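Local coordinates for internalin (PDB 4FMZ), which probably takes part in attachment to, and entry into, host cells through its leucine-rich-repeat domain, at residues H202-Y207 with T215-M220; N158-T163 with T171-L176; S126-L131 with Y135-G140. All coordinates share one frame; numbering follows the deposited sequence.

All three contacts lie in the buried interior of one leucine-rich-repeat solenoid, each joining a strand of the long parallel array to a turn on the opposite, convex side. In contacts 1 and 2 the turn follows its strand; in contact 3 it precedes it. Contacts 2 and 3 are neighbours, with centres about 10 Å apart: strands 159-161 and 136-138 lie side by side, and a probable hydrogen bond joins Asn158 N to Tyr135 O (2.8 Å). Contacts 1 and 2, their centres about 12 Å apart, have strand 181-183 between their strands. The chemistry is apolar throughout, but contact 1 adds an aromatic ring and a methionine, here selenomethionine, where the others are wholly aliphatic.

Contact 1. Residues H202-Y207 with T215-M220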
# COMPACT_ATOMS: atom_id res chain seq x y z
N HIS A 202 -11.49 -4.78 -1.80
CA HIS A 202 -11.27 -6.17 -1.38
C HIS A 202 -10.12 -6.25 -0.38
O HIS A 202 -10.02 -7.23 0.36
CB HIS A 202 -10.99 -7.06 -2.60
CG HIS A 202 -12.18 -7.37 -3.44
ND1 HIS A 202 -12.89 -6.37 -4.09
CD2 HIS A 202 -12.69 -8.57 -3.82
CE1 HIS A 202 -13.83 -6.99 -4.79
NE2 HIS A 202 -13.76 -8.31 -4.64
N TYR A 203 -9.21 -5.25 -0.38
CA TYR A 203 -8.01 -5.20 0.46
C TYR A 203 -7.89 -3.81 1.06
O TYR A 203 -7.87 -2.81 0.35
CB TYR A 203 -6.75 -5.59 -0.38
CG TYR A 203 -6.87 -7.02 -0.87
CD1 TYR A 203 -6.44 -8.08 -0.09
CD2 TYR A 203 -7.57 -7.32 -2.04
CE1 TYR A 203 -6.70 -9.40 -0.45
CE2 TYR A 203 -7.86 -8.63 -2.40
CZ TYR A 203 -7.41 -9.67 -1.60
OH TYR A 203 -7.65 -10.97 -1.98
N PHE A 204 -7.90 -3.75 2.37
CA PHE A 204 -7.82 -2.49 3.09
C PHE A 204 -6.86 -2.62 4.28
O PHE A 204 -6.99 -3.51 5.11
CB PHE A 204 -9.21 -2.05 3.56
CG PHE A 204 -9.32 -0.73 4.28
CD1 PHE A 204 -8.54 0.36 3.90
CD2 PHE A 204 -10.29 -0.54 5.26
CE1 PHE A 204 -8.66 1.59 4.55
CE2 PHE A 204 -10.43 0.70 5.90
CZ PHE A 204 -9.61 1.75 5.54
N THR A 205 -5.88 -1.71 4.33
CA THR A 205 -4.92 -1.65 5.42
C THR A 205 -4.86 -0.19 5.89
O THR A 205 -4.85 0.74 5.07
CB THR A 205 -3.58 -2.32 5.06
OG1 THR A 205 -2.71 -2.29 6.20
CG2 THR A 205 -2.90 -1.72 3.85
N ALA A 206 -4.95 0.01 7.21
CA ALA A 206 -4.95 1.35 7.81
C ALA A 206 -4.46 1.25 9.24
O ALA A 206 -4.97 1.95 10.13
CB ALA A 206 -6.35 1.97 7.75
N TYR A 207 -3.43 0.41 9.48
CA TYR A 207 -2.89 0.28 10.82
C TYR A 207 -2.17 1.57 11.23
O TYR A 207 -1.72 2.32 10.37
CB TYR A 207 -2.00 -0.97 11.00
CG TYR A 207 -0.80 -1.10 10.08
CD1 TYR A 207 0.30 -0.26 10.22
CD2 TYR A 207 -0.70 -2.16 9.19
CE1 TYR A 207 1.43 -0.40 9.41
CE2 TYR A 207 0.45 -2.35 8.42
CZ TYR A 207 1.50 -1.45 8.51
OH TYR A 207 2.61 -1.60 7.72
N THR A 215 -17.70 1.58 11.20
CA THR A 215 -19.02 1.47 10.56
C THR A 215 -18.90 1.49 8.99
O THR A 215 -19.50 0.59 8.38
CB THR A 215 -19.97 2.58 11.07
OG1 THR A 215 -20.23 2.32 12.45
CG2 THR A 215 -21.29 2.64 10.32
N PRO A 216 -18.11 2.39 8.33
CA PRO A 216 -18.05 2.37 6.85
C PRO A 216 -17.58 1.04 6.23
O PRO A 216 -17.93 0.77 5.08
CB PRO A 216 -17.06 3.48 6.51
CG PRO A 216 -16.32 3.73 7.76
CD PRO A 216 -17.32 3.53 8.85
N VAL A 217 -16.84 0.22 6.98
CA VAL A 217 -16.30 -1.06 6.50
C VAL A 217 -17.46 -2.06 6.20
O VAL A 217 -17.30 -2.90 5.31
CB VAL A 217 -15.24 -1.64 7.49
CG1 VAL A 217 -14.68 -2.96 7.00
CG2 VAL A 217 -14.10 -0.63 7.71
N ALA A 218 -18.63 -1.91 6.85
CA ALA A 218 -19.81 -2.74 6.58
C ALA A 218 -20.25 -2.62 5.10
O ALA A 218 -20.82 -3.56 4.56
CB ALA A 218 -20.96 -2.37 7.51
N ASN A 219 -19.95 -1.49 4.44
CA ASN A 219 -20.28 -1.25 3.02
C ASN A 219 -19.36 -2.01 2.07
O ASN A 219 -19.73 -2.27 0.93
CB ASN A 219 -20.20 0.23 2.68
CG ASN A 219 -21.19 1.08 3.43
OD1 ASN A 219 -22.32 1.28 3.01
ND2 ASN A 219 -20.79 1.57 4.58
N MSE A 220 -18.14 -2.34 2.53
CA MSE A 220 -17.12 -3.04 1.74
C MSE A 220 -17.42 -4.54 1.80
O MSE A 220 -16.65 -5.31 2.34
CB MSE A 220 -15.71 -2.71 2.27
CG MSE A 220 -15.41 -1.22 2.39
SE MSE A 220 -13.81 -1.09 3.40
CE MSE A 220 -13.60 0.96 3.48
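Phe204, in strand 203-205, and Val217, in a run of helical backbone angles at 215-219, form the nearest CA pair of the two segments, 9.3 Å apart, and only side chains bridge that gap. The Phe204 ring does most of the bridging: with CG anti to the backbone N (chi1 -178°), it stands off the strand into the repeat interior. Val217 reaches the rim of the ring near its plane, CG2 lying 4.3 Å from Phe204 CE2. Selenomethionine Met220 arrives with an extended chain and runs obliquely to the ring. Its CE lies 4.0 Å from Phe204 CE2, and its SE is 4.9 Å from the ring centroid and 44° off the ring normal, a Met-aromatic contact. Within the turn carrying these two residues, Asn219 ND2 donates to Pro216 O (3.0 Å) from above the carbonyl plane, and Asn219 N reaches the same oxygen from the same face. Leu182 and Leu226 of the adjoining strands also touch Phe204, while Val217 packs on Leu223. A phenylalanine here takes its place in the apolar stack between the concave strands and the convex turns of a leucine-rich-repeat solenoid.

Contact 2. Residues N158-T163 with T171-L176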
# COMPACT_ATOMS: atom_id res chain seq x y z
N ASN A 158 -7.67 1.89 -9.19
CA ASN A 158 -7.85 0.55 -8.61
C ASN A 158 -6.91 0.29 -7.43
O ASN A 158 -7.22 -0.55 -6.58
CB ASN A 158 -7.62 -0.53 -9.67
CG ASN A 158 -8.80 -0.78 -10.58
OD1 ASN A 158 -9.20 -1.93 -10.80
ND2 ASN A 158 -9.35 0.27 -11.17
N TYR A 159 -5.74 0.96 -7.40
CA TYR A 159 -4.74 0.75 -6.34
C TYR A 159 -4.23 2.09 -5.83
O TYR A 159 -3.84 2.94 -6.62
CB TYR A 159 -3.57 -0.10 -6.86
CG TYR A 159 -4.00 -1.48 -7.32
CD1 TYR A 159 -4.41 -1.70 -8.63
CD2 TYR A 159 -3.99 -2.56 -6.45
CE1 TYR A 159 -4.84 -2.95 -9.05
CE2 TYR A 159 -4.40 -3.83 -6.86
CZ TYR A 159 -4.82 -4.02 -8.17
OH TYR A 159 -5.22 -5.26 -8.57
N LEU A 160 -4.27 2.28 -4.49
CA LEU A 160 -3.80 3.51 -3.87
C LEU A 160 -3.06 3.26 -2.56
O LEU A 160 -3.59 2.58 -1.68
CB LEU A 160 -4.96 4.48 -3.60
CG LEU A 160 -4.61 5.84 -2.93
CD1 LEU A 160 -3.62 6.67 -3.79
CD2 LEU A 160 -5.87 6.62 -2.61
N THR A 161 -1.86 3.88 -2.42
CA THR A 161 -1.06 3.84 -1.19
C THR A 161 -0.73 5.27 -0.76
O THR A 161 -0.11 6.01 -1.52
CB THR A 161 0.23 3.02 -1.39
OG1 THR A 161 -0.11 1.71 -1.82
CG2 THR A 161 1.10 2.96 -0.11
N VAL A 162 -1.15 5.65 0.45
CA VAL A 162 -0.83 6.94 1.07
C VAL A 162 -0.44 6.58 2.50
O VAL A 162 -1.30 6.17 3.27
CB VAL A 162 -1.94 8.02 1.00
CG1 VAL A 162 -1.46 9.33 1.64
CG2 VAL A 162 -2.42 8.27 -0.43
N THR A 163 0.86 6.63 2.83
CA THR A 163 1.32 6.22 4.16
C THR A 163 2.30 7.19 4.79
O THR A 163 2.93 7.97 4.09
CB THR A 163 2.01 4.83 4.10
OG1 THR A 163 3.16 4.93 3.25
CG2 THR A 163 1.08 3.71 3.61
N THR A 171 -11.80 12.28 2.79
CA THR A 171 -12.99 12.61 1.97
C THR A 171 -12.68 12.52 0.45
O THR A 171 -13.49 11.90 -0.24
CB THR A 171 -13.60 13.99 2.34
OG1 THR A 171 -13.91 14.02 3.73
CG2 THR A 171 -14.88 14.29 1.57
N PRO A 172 -11.53 13.01 -0.09
CA PRO A 172 -11.30 12.86 -1.54
C PRO A 172 -11.27 11.40 -2.02
O PRO A 172 -11.61 11.14 -3.17
CB PRO A 172 -9.93 13.52 -1.76
CG PRO A 172 -9.80 14.47 -0.61
CD PRO A 172 -10.43 13.77 0.54
N ILE A 173 -10.85 10.45 -1.14
CA ILE A 173 -10.74 9.01 -1.48
C ILE A 173 -12.15 8.40 -1.66
O ILE A 173 -12.28 7.40 -2.37
CB ILE A 173 -9.89 8.23 -0.44
CG1 ILE A 173 -8.47 8.84 -0.32
CG2 ILE A 173 -9.80 6.72 -0.79
CD1 ILE A 173 -7.65 8.26 0.83
N ALA A 174 -13.20 9.00 -1.06
CA ALA A 174 -14.58 8.51 -1.20
C ALA A 174 -15.02 8.44 -2.67
O ALA A 174 -15.81 7.57 -3.03
CB ALA A 174 -15.54 9.40 -0.41
N ASN A 175 -14.46 9.33 -3.53
CA ASN A 175 -14.80 9.39 -4.96
C ASN A 175 -14.22 8.25 -5.78
O ASN A 175 -14.65 8.01 -6.91
CB ASN A 175 -14.28 10.71 -5.56
CG ASN A 175 -15.04 11.94 -5.17
OD1 ASN A 175 -15.93 11.93 -4.32
ND2 ASN A 175 -14.71 13.04 -5.82
N LEU A 176 -13.22 7.57 -5.23
CA LEU A 176 -12.48 6.54 -5.96
C LEU A 176 -13.13 5.17 -5.73
O LEU A 176 -12.49 4.26 -5.19
CB LEU A 176 -10.99 6.58 -5.51
CG LEU A 176 -10.41 8.01 -5.31
CD1 LEU A 176 -8.95 7.97 -4.90
CD2 LEU A 176 -10.60 8.90 -6.56
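Leu160 meets Ile173 and Leu176 through a single methyl, CD2, and the three side chains come together at different slants. Against Leu176 the Leu160 side chain lies at about a right angle, and the two meet methyl to methyl, Leu160 CD2 to Leu176 CD1 at 4.1 Å. Against Ile173 the crossing is more slanted; here the methyl rests on the flank of the isoleucine chain, Leu160 CD2 to Ile173 CG1 again at 4.1 Å. Ile173 CG1 and Leu176 CD1 are 4.7 Å from each other, and the Leu160 methyl faces both. It gets there because CG of Leu160 is anti to the backbone N (chi1 180°), which carries the branch inward from strand 159-161. This is the interior of a leucine-rich-repeat solenoid, where the strand supplies one wall and the turn at 171-176 the other. Ile173 and Leu176 are three residues apart; Leu176 N donates to Ile173 O (3.0 Å) within the turn, and both side chains are directed at the strand. Leu160 also packs on Leu137 and Leu182 of the flanking strands, and Ile173 on Leu148 and Leu179. Asn175 ND2 ties the outer surface of the turn to Ser152 O.

Contact 3. Residues S126-L131 with Y135-G140; sequences SPLANL and YSLNLG
Leu128 is the one residue of 126-131 that touches the strand segment, meeting Leu137 and Leu139; the nearest CA atoms, those of Leu128 and Leu137, are 10.2 Å apart. The segment opens at Ser126, whose OG is hydrogen-bonded to Asp124 OD1 and whose carbonyl O accepts from Ala129 N (3.0 Å), closing a short 3-10 turn over Pro127. Leu128 follows, with its CG anti to the carbonyl carbon (chi1 -61°) and the chain extended beyond. That shape carries CD1 inward until it faces two methyls at once: Leu137 CD2 and Leu139 CD2 each lie 4.3 Å from Leu128 CD1. The two receiving methyls, Leu137 CD2 and Leu139 CD2, are 4.7 Å apart and belong to residues two positions apart in the strand segment. After Leu128 the backbone swings through a type I beta turn, Ala129 and Asn130 at its corners, and Leu131 N closes it on Leu128 O (3.1 Å). On the strand side, Asn138 points to the other side of the backbone, and its OD1 accepts from Gly140 N (2.9 Å, 155° at the hydrogen), an Asx turn at the strand's exit. Leu137 packs further on Leu115 of the preceding strand and on Leu151, and Leu139 O accepts from Asn142 ND2. Inward leucines from strand and convex turn, with an asparagine holding a backbone carbonyl just past the strand, are hallmarks of the leucine-rich-repeat fold.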
# COMPACT_ATOMS: atom_id res chain seq x y z
N SER A 126 -1.43 18.84 -6.33
CA SER A 126 -2.37 19.46 -7.28
C SER A 126 -1.97 19.18 -8.76
O SER A 126 -2.89 18.97 -9.56
CB SER A 126 -2.54 20.95 -7.02
OG SER A 126 -1.31 21.64 -7.10
N PRO A 127 -0.67 18.99 -9.15
CA PRO A 127 -0.39 18.64 -10.56
C PRO A 127 -0.95 17.27 -11.00
O PRO A 127 -0.96 16.98 -12.19
CB PRO A 127 1.14 18.64 -10.63
CG PRO A 127 1.58 19.51 -9.50
CD PRO A 127 0.58 19.20 -8.41
N LEU A 128 -1.45 16.45 -10.06
CA LEU A 128 -2.05 15.14 -10.37
C LEU A 128 -3.54 15.23 -10.75
O LEU A 128 -4.11 14.23 -11.17
CB LEU A 128 -1.93 14.19 -9.16
CG LEU A 128 -0.53 13.85 -8.66
CD1 LEU A 128 -0.61 12.78 -7.57
CD2 LEU A 128 0.37 13.39 -9.80
N ALA A 129 -4.16 16.42 -10.58
CA ALA A 129 -5.60 16.64 -10.75
C ALA A 129 -6.19 16.16 -12.08
O ALA A 129 -7.31 15.64 -12.07
CB ALA A 129 -5.94 18.10 -10.55
N ASN A 130 -5.49 16.34 -13.20
CA ASN A 130 -6.09 15.96 -14.49
C ASN A 130 -5.60 14.59 -14.99
O ASN A 130 -5.88 14.21 -16.13
CB ASN A 130 -5.85 17.04 -15.54
CG ASN A 130 -6.45 18.39 -15.18
OD1 ASN A 130 -5.92 19.44 -15.55
ND2 ASN A 130 -7.57 18.39 -14.45
N LEU A 131 -4.92 13.82 -14.12
CA LEU A 131 -4.43 12.50 -14.50
C LEU A 131 -5.52 11.47 -14.20
O LEU A 131 -5.33 10.54 -13.40
CB LEU A 131 -3.10 12.19 -13.76
CG LEU A 131 -1.99 13.26 -13.84
CD1 LEU A 131 -0.68 12.73 -13.28
CD2 LEU A 131 -1.77 13.75 -15.27
N TYR A 135 -4.62 4.35 -12.72
CA TYR A 135 -5.06 3.01 -12.32
C TYR A 135 -4.38 2.60 -11.01
O TYR A 135 -5.02 1.99 -10.16
CB TYR A 135 -4.76 2.01 -13.44
CG TYR A 135 -5.08 0.57 -13.11
CD1 TYR A 135 -6.35 0.05 -13.36
CD2 TYR A 135 -4.10 -0.31 -12.66
CE1 TYR A 135 -6.65 -1.29 -13.12
CE2 TYR A 135 -4.39 -1.65 -12.40
CZ TYR A 135 -5.67 -2.13 -12.63
OH TYR A 135 -5.98 -3.45 -12.40
N SER A 136 -3.09 2.92 -10.85
CA SER A 136 -2.33 2.58 -9.65
C SER A 136 -1.44 3.75 -9.25
O SER A 136 -0.62 4.21 -10.04
CB SER A 136 -1.50 1.32 -9.88
OG SER A 136 -0.76 1.01 -8.71
N LEU A 137 -1.62 4.24 -8.02
CA LEU A 137 -0.87 5.37 -7.52
C LEU A 137 -0.23 5.06 -6.18
O LEU A 137 -0.88 4.53 -5.29
CB LEU A 137 -1.80 6.59 -7.39
CG LEU A 137 -1.18 7.91 -6.90
CD1 LEU A 137 -0.17 8.48 -7.92
CD2 LEU A 137 -2.28 8.93 -6.62
N ASN A 138 1.05 5.41 -6.04
CA ASN A 138 1.78 5.20 -4.79
C ASN A 138 2.37 6.52 -4.29
O ASN A 138 3.34 7.03 -4.86
CB ASN A 138 2.89 4.13 -4.96
CG ASN A 138 3.57 3.76 -3.66
OD1 ASN A 138 3.32 4.35 -2.60
ND2 ASN A 138 4.48 2.79 -3.71
N LEU A 139 1.79 7.05 -3.21
CA LEU A 139 2.23 8.29 -2.55
C LEU A 139 2.82 7.99 -1.15
O LEU A 139 2.98 8.90 -0.32
CB LEU A 139 1.06 9.28 -2.43
CG LEU A 139 0.51 9.84 -3.77
CD1 LEU A 139 -0.70 10.73 -3.52
CD2 LEU A 139 1.58 10.62 -4.52
N GLY A 140 3.16 6.72 -0.92
CA GLY A 140 3.70 6.24 0.34
C GLY A 140 4.94 6.97 0.83
O GLY A 140 5.82 7.29 0.04